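Local atomic coordinates of phosphodiesterase (Candida albicans, PDB entry 6CPU), a protein that belongs to the metal-dependent phosphodiesterase family of the HD clan, predominantly helical proteins, and holds a zinc ion and a magnesium ion in this model. Residues N358-K363 / E488-V493; P367-L370 / S376-E379. All blocks are in the same frame, centred on the assembly; numbering follows the deposited sequence.

Contact 1. Residues N358-K363 / E488-V493; sequences NDFMIK and ELLKSV
Phe360 and Lys491 mark the closest passage of two helical segments, their CA atoms 8.1 Å apart, so side chains alone bridge the gap between the short helix 358-363 and the late turns of helix 470-495. Each segment keeps its own helical ladder, as in Lys363 N to Asp359 O and Val493 N to Leu489 O, and no hydrogen bond passes between them. Phe360 supplies the whole of the first helix's share: CG stands anti to the backbone N (chi1 165°), which sends the ring out to the larger helix. Phe360 CZ meets Leu490 CD2 at 3.4 Å, a tight carbon-carbon approach, and Leu490 CG sits a little farther from CZ at 3.9 Å. The two side chains run at about a right angle, the methyl arriving obliquely to the ring. Within the helical phosphodiesterase fold this joins a short helix following the zinc ligands His349 and Asp350 to the long helix after the zinc ligand Asp462; the Phe360 side chain lies about 13 Å from the magnesium ion. Lys491 comes at the ring edge, near its plane, with CG 3.7 Å from Phe360 CD1, and the two side chains slide past each other in opposite directions. Beyond that methylene, Lys491 bends at chi3 (-148°), and NZ forms a salt bridge of 3.1 Å with Glu488 OE2, one turn back, meeting the syn side 35° out of the carboxylate plane. Phe364 stacks on the Phe360 ring, while Ile128 and Val131 of helix 127-135 pack against Leu490.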
ATOM      1  N   ASN A 358      -1.309  11.522 -11.296  1.00 19.88           N
ATOM      2  CA  ASN A 358      -2.130  12.739 -11.242  1.00 21.16           C
ATOM      3  C   ASN A 358      -2.301  13.347 -12.631  1.00 22.08           C
ATOM      4  O   ASN A 358      -3.409  13.711 -13.024  1.00 21.23           O
ATOM      5  CB  ASN A 358      -1.583  13.772 -10.244  1.00 21.02           C
ATOM      6  CG  ASN A 358      -1.891  13.421  -8.794  1.00 21.73           C
ATOM      7  OD1 ASN A 358      -2.806  12.660  -8.513  1.00 22.02           O
ATOM      8  ND2 ASN A 358      -1.125  13.979  -7.870  1.00 22.27           N
ATOM      9  N   ASP A 359      -1.218  13.412 -13.404  1.00 23.50           N
ATOM     10  CA  ASP A 359      -1.293  13.965 -14.751  1.00 25.71           C
ATOM     11  C   ASP A 359      -2.332  13.264 -15.622  1.00 23.79           C
ATOM     12  O   ASP A 359      -3.097  13.925 -16.324  1.00 24.18           O
ATOM     13  CB  ASP A 359       0.088  13.941 -15.429  1.00 29.96           C
ATOM     14  CG  ASP A 359       1.045  14.963 -14.833  1.00 35.48           C
ATOM     15  OD1 ASP A 359       0.565  15.997 -14.310  1.00 42.44           O
ATOM     16  OD2 ASP A 359       2.280  14.736 -14.885  1.00 43.91           O
ATOM     17  N   PHE A 360      -2.381  11.936 -15.561  1.00 21.94           N
ATOM     18  CA  PHE A 360      -3.339  11.183 -16.349  1.00 21.09           C
ATOM     19  C   PHE A 360      -4.775  11.465 -15.888  1.00 20.78           C
ATOM     20  O   PHE A 360      -5.657  11.687 -16.706  1.00 19.39           O
ATOM     21  CB  PHE A 360      -3.057   9.680 -16.255  1.00 21.23           C
ATOM     22  CG  PHE A 360      -4.176   8.833 -16.737  1.00 20.63           C
ATOM     23  CD1 PHE A 360      -4.294   8.515 -18.078  1.00 21.36           C
ATOM     24  CD2 PHE A 360      -5.165   8.382 -15.848  1.00 20.46           C
ATOM     25  CE1 PHE A 360      -5.347   7.746 -18.520  1.00 21.64           C
ATOM     26  CE2 PHE A 360      -6.217   7.613 -16.295  1.00 20.50           C
ATOM     27  CZ  PHE A 360      -6.309   7.294 -17.633  1.00 21.42           C
ATOM     28  N   MET A 361      -4.992  11.419 -14.568  1.00 20.56           N
ATOM     29  CA  MET A 361      -6.338  11.632 -14.022  1.00 19.75           C
ATOM     30  C   MET A 361      -6.851  13.032 -14.394  1.00 20.34           C
ATOM     31  O   MET A 361      -8.035  13.195 -14.743  1.00 21.41           O
ATOM     32  CB  MET A 361      -6.347  11.448 -12.504  1.00 19.86           C
ATOM     33  CG  MET A 361      -5.859  10.088 -12.014  1.00 19.73           C
ATOM     34  SD  MET A 361      -6.940   8.745 -12.469  1.00 19.85           S
ATOM     35  CE  MET A 361      -8.187   8.920 -11.185  1.00 20.57           C
ATOM     36  N   ILE A 362      -5.961  14.024 -14.350  1.00 20.38           N
ATOM     37  CA  ILE A 362      -6.315  15.407 -14.707  1.00 21.82           C
ATOM     38  C   ILE A 362      -6.615  15.512 -16.206  1.00 22.65           C
ATOM     39  O   ILE A 362      -7.677  15.991 -16.618  1.00 21.44           O
ATOM     40  CB  ILE A 362      -5.196  16.382 -14.300  1.00 21.78           C
ATOM     41  CG1 ILE A 362      -5.096  16.476 -12.776  1.00 22.41           C
ATOM     42  CG2 ILE A 362      -5.427  17.773 -14.891  1.00 22.29           C
ATOM     43  CD1 ILE A 362      -3.788  17.047 -12.266  1.00 22.60           C
ATOM     44  N   LYS A 363      -5.690  15.041 -17.032  1.00 25.13           N
ATOM     45  CA  LYS A 363      -5.817  15.263 -18.477  1.00 26.96           C
ATOM     46  C   LYS A 363      -7.009  14.527 -19.083  1.00 25.75           C
ATOM     47  O   LYS A 363      -7.610  15.017 -20.036  1.00 25.55           O
ATOM     48  CB  LYS A 363      -4.508  14.904 -19.190  1.00 30.85           C
ATOM     49  CG  LYS A 363      -3.326  15.772 -18.762  1.00 34.53           C
ATOM     50  CD  LYS A 363      -3.411  17.212 -19.265  1.00 39.83           C
ATOM     51  CE  LYS A 363      -2.187  18.014 -18.832  1.00 42.98           C
ATOM     52  NZ  LYS A 363      -2.158  19.395 -19.395  1.00 46.64           N
ATOM     53  N   GLU A 488       0.557   4.439 -20.619  1.00 26.12           N
ATOM     54  CA  GLU A 488       0.609   4.814 -22.041  1.00 26.87           C
ATOM     55  C   GLU A 488      -0.385   4.003 -22.874  1.00 25.09           C
ATOM     56  O   GLU A 488      -1.028   4.540 -23.766  1.00 25.20           O
ATOM     57  CB  GLU A 488       2.037   4.657 -22.587  1.00 28.72           C
ATOM     58  CG  GLU A 488       3.016   5.681 -22.051  1.00 29.68           C
ATOM     59  CD  GLU A 488       2.587   7.109 -22.329  1.00 33.59           C
ATOM     60  OE1 GLU A 488       2.122   7.370 -23.457  1.00 35.90           O
ATOM     61  OE2 GLU A 488       2.694   7.973 -21.425  1.00 34.00           O
ATOM     62  N   LEU A 489      -0.539   2.719 -22.564  1.00 24.77           N
ATOM     63  CA  LEU A 489      -1.458   1.863 -23.293  1.00 24.88           C
ATOM     64  C   LEU A 489      -2.922   2.245 -22.990  1.00 23.35           C
ATOM     65  O   LEU A 489      -3.767   2.244 -23.876  1.00 22.19           O
ATOM     66  CB  LEU A 489      -1.175   0.407 -22.938  1.00 26.48           C
ATOM     67  CG  LEU A 489      -1.673  -0.726 -23.807  1.00 29.32           C
ATOM     68  CD1 LEU A 489      -1.321  -0.521 -25.280  1.00 30.52           C
ATOM     69  CD2 LEU A 489      -1.050  -2.018 -23.290  1.00 29.04           C
ATOM     70  N   LEU A 490      -3.212   2.576 -21.733  1.00 21.68           N
ATOM     71  CA  LEU A 490      -4.555   3.037 -21.372  1.00 21.51           C
ATOM     72  C   LEU A 490      -4.929   4.331 -22.099  1.00 21.77           C
ATOM     73  O   LEU A 490      -6.024   4.442 -22.625  1.00 22.11           O
ATOM     74  CB  LEU A 490      -4.645   3.247 -19.870  1.00 20.99           C
ATOM     75  CG  LEU A 490      -5.986   3.780 -19.363  1.00 20.47           C
ATOM     76  CD1 LEU A 490      -7.141   2.906 -19.795  1.00 20.88           C
ATOM     77  CD2 LEU A 490      -5.903   3.904 -17.844  1.00 21.12           C
ATOM     78  N   LYS A 491      -4.010   5.291 -22.131  1.00 22.51           N
ATOM     79  CA  LYS A 491      -4.214   6.529 -22.891  1.00 24.54           C
ATOM     80  C   LYS A 491      -4.519   6.243 -24.371  1.00 24.34           C
ATOM     81  O   LYS A 491      -5.434   6.830 -24.953  1.00 25.04           O
ATOM     82  CB  LYS A 491      -2.996   7.439 -22.792  1.00 24.51           C
ATOM     83  CG  LYS A 491      -2.711   8.050 -21.428  1.00 27.07           C
ATOM     84  CD  LYS A 491      -1.676   9.147 -21.604  1.00 29.75           C
ATOM     85  CE  LYS A 491      -0.758   9.326 -20.416  1.00 32.47           C
ATOM     86  NZ  LYS A 491       0.489  10.023 -20.844  1.00 31.92           N
ATOM     87  N   SER A 492      -3.771   5.328 -24.974  1.00 25.39           N
ATOM     88  CA  SER A 492      -4.016   4.972 -26.378  1.00 25.59           C
ATOM     89  C   SER A 492      -5.380   4.313 -26.583  1.00 25.23           C
ATOM     90  O   SER A 492      -6.066   4.596 -27.564  1.00 27.25           O
ATOM     91  CB  SER A 492      -2.874   4.106 -26.927  1.00 27.45           C
ATOM     92  OG  SER A 492      -1.651   4.823 -26.856  1.00 29.06           O
ATOM     93  N   VAL A 493      -5.814   3.471 -25.641  1.00 23.85           N
ATOM     94  CA  VAL A 493      -7.146   2.875 -25.720  1.00 23.21           C
ATOM     95  C   VAL A 493      -8.210   3.973 -25.669  1.00 22.51           C
ATOM     96  O   VAL A 493      -9.155   3.966 -26.450  1.00 23.19           O
ATOM     97  CB  VAL A 493      -7.408   1.868 -24.559  1.00 23.84           C
ATOM     98  CG1 VAL A 493      -8.876   1.465 -24.505  1.00 25.02           C
ATOM     99  CG2 VAL A 493      -6.526   0.645 -24.682  1.00 24.06           C
TER

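Contact 2. Residues P367-L370 / S376-E379; sequences PTAL and SVLE
Val377 spreads its two methyls over Ala369 and Thr368 because CG1 lies anti to its backbone N (chi1 170°) and CG2 anti to its carbonyl carbon; Thr368, with chi1 at 59°, holds OG1 between its own backbone N and carbonyl carbon, which turns that oxygen to the side where it meets a methyl of Val377. The CG1 branch touches polar atoms: Val377 CG1 is 3.6 Å from Ala369 N and 3.7 Å from Thr368 OG1. Val377 CG2 instead lies over the alanine, 3.7 Å from Ala369 CA and 4.0 Å from Ala369 CB. The valine thus straddles the peptide side and the methyl side of one residue, while the Thr368 and Val377 side chains cross at about a right angle. So little lies between the backbones that Ala369 CA and Val377 CA are only 5.5 Å apart, where the small alanine meets the branched valine. The contact closes the short connection between two successive helices: helix 367-371 leads through a brief loop into helix 377-394. Ser376, at the N-cap position of the second helix, has its backbone in the left-handed region, and its OG is hydrogen-bonded to Asp423 OD2 rather than capping the helix. Met165 and Thr166 of helix 165-173 pack against Thr368, and the Val377 side chain is about 10 Å from the magnesium ion. No hydrogen bond crosses between 367-370 and 376-379, which implies that methyl packing on a buried amide, hydroxyl and alanine accounts for their direct fit.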
ATOM      1  N   PRO A 367     -13.249  11.082 -12.843  1.00 16.58           N
ATOM      2  CA  PRO A 367     -14.144  11.560 -11.794  1.00 16.16           C
ATOM      3  C   PRO A 367     -13.443  12.060 -10.536  1.00 16.15           C
ATOM      4  O   PRO A 367     -13.784  13.135 -10.037  1.00 16.92           O
ATOM      5  CB  PRO A 367     -15.025  10.339 -11.551  1.00 16.81           C
ATOM      6  CG  PRO A 367     -15.241   9.845 -12.971  1.00 16.70           C
ATOM      7  CD  PRO A 367     -13.874   9.970 -13.590  1.00 16.96           C
ATOM      8  N   THR A 368     -12.428  11.349 -10.051  1.00 16.11           N
ATOM      9  CA  THR A 368     -11.733  11.802  -8.826  1.00 17.03           C
ATOM     10  C   THR A 368     -10.996  13.146  -9.018  1.00 16.11           C
ATOM     11  O   THR A 368     -10.917  13.967  -8.092  1.00 15.15           O
ATOM     12  CB  THR A 368     -10.803  10.713  -8.272  1.00 18.45           C
ATOM     13  OG1 THR A 368      -9.845  10.364  -9.265  1.00 21.13           O
ATOM     14  CG2 THR A 368     -11.603   9.463  -7.931  1.00 19.44           C
ATOM     15  N   ALA A 369     -10.454  13.378 -10.218  1.00 16.03           N
ATOM     16  CA  ALA A 369      -9.851  14.673 -10.540  1.00 16.50           C
ATOM     17  C   ALA A 369     -10.909  15.783 -10.526  1.00 17.26           C
ATOM     18  O   ALA A 369     -10.626  16.886 -10.062  1.00 17.95           O
ATOM     19  CB  ALA A 369      -9.142  14.625 -11.901  1.00 16.89           C
ATOM     20  N   LEU A 370     -12.119  15.487 -11.000  1.00 17.36           N
ATOM     21  CA  LEU A 370     -13.214  16.475 -10.970  1.00 17.93           C
ATOM     22  C   LEU A 370     -13.659  16.785  -9.539  1.00 17.69           C
ATOM     23  O   LEU A 370     -13.951  17.930  -9.217  1.00 17.46           O
ATOM     24  CB  LEU A 370     -14.404  16.025 -11.821  1.00 17.82           C
ATOM     25  CG  LEU A 370     -14.117  15.688 -13.291  1.00 19.07           C
ATOM     26  CD1 LEU A 370     -15.422  15.466 -14.028  1.00 19.01           C
ATOM     27  CD2 LEU A 370     -13.296  16.772 -13.972  1.00 21.42           C
ATOM     28  N   SER A 376      -3.871  17.726  -5.982  1.00 23.49           N
ATOM     29  CA  SER A 376      -3.393  16.539  -5.235  1.00 23.18           C
ATOM     30  C   SER A 376      -4.389  15.397  -5.324  1.00 21.45           C
ATOM     31  O   SER A 376      -4.826  14.882  -4.298  1.00 20.73           O
ATOM     32  CB  SER A 376      -3.167  16.889  -3.755  1.00 25.34           C
ATOM     33  OG  SER A 376      -2.195  17.901  -3.600  1.00 27.16           O
ATOM     34  N   VAL A 377      -4.730  14.998  -6.548  1.00 19.14           N
ATOM     35  CA  VAL A 377      -5.912  14.147  -6.791  1.00 19.55           C
ATOM     36  C   VAL A 377      -5.772  12.782  -6.104  1.00 19.20           C
ATOM     37  O   VAL A 377      -6.577  12.423  -5.252  1.00 19.65           O
ATOM     38  CB  VAL A 377      -6.169  13.967  -8.304  1.00 18.81           C
ATOM     39  CG1 VAL A 377      -7.226  12.901  -8.584  1.00 19.18           C
ATOM     40  CG2 VAL A 377      -6.556  15.302  -8.942  1.00 19.35           C
ATOM     41  N   LEU A 378      -4.738  12.029  -6.474  1.00 18.45           N
ATOM     42  CA  LEU A 378      -4.564  10.697  -5.925  1.00 18.58           C
ATOM     43  C   LEU A 378      -4.235  10.743  -4.442  1.00 18.51           C
ATOM     44  O   LEU A 378      -4.749   9.930  -3.678  1.00 17.24           O
ATOM     45  CB  LEU A 378      -3.519   9.893  -6.717  1.00 19.18           C
ATOM     46  CG  LEU A 378      -3.924   9.522  -8.142  1.00 19.48           C
ATOM     47  CD1 LEU A 378      -2.783   8.822  -8.880  1.00 19.89           C
ATOM     48  CD2 LEU A 378      -5.182   8.655  -8.164  1.00 20.17           C
ATOM     49  N   GLU A 379      -3.453  11.729  -4.016  1.00 19.12           N
ATOM     50  CA  GLU A 379      -3.054  11.815  -2.614  1.00 20.20           C
ATOM     51  C   GLU A 379      -4.249  12.157  -1.712  1.00 18.86           C
ATOM     52  O   GLU A 379      -4.332  11.700  -0.563  1.00 17.82           O
ATOM     53  CB  GLU A 379      -1.921  12.838  -2.422  1.00 21.41           C
ATOM     54  CG  GLU A 379      -0.609  12.459  -3.110  1.00 22.48           C
ATOM     55  CD  GLU A 379      -0.578  12.747  -4.609  1.00 24.31           C
ATOM     56  OE1 GLU A 379      -1.474  13.448  -5.139  1.00 24.29           O
ATOM     57  OE2 GLU A 379       0.357  12.264  -5.286  1.00 25.46           O
TER

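Overall arrangement
From the N terminus, the chain enters helix 358-363, turns into helix 367-371 and then starts helix 377-394, closing contact 2 across a five-residue connection. More than a hundred mainly helical residues later, helix 470-495 returns to helix 358-363 and closes contact 1, so the short loop of contact 2 sits wholly within the long one. The contacts, with centres 13 Å apart, meet through Asn358: its OD1 lies 2.9 Å from Leu378 N and its ND2 2.8 Å from Glu379 OE1, both probable hydrogen bonds. Helix 358-363 therefore joins the start of helix 377-394 to the far end of helix 470-495.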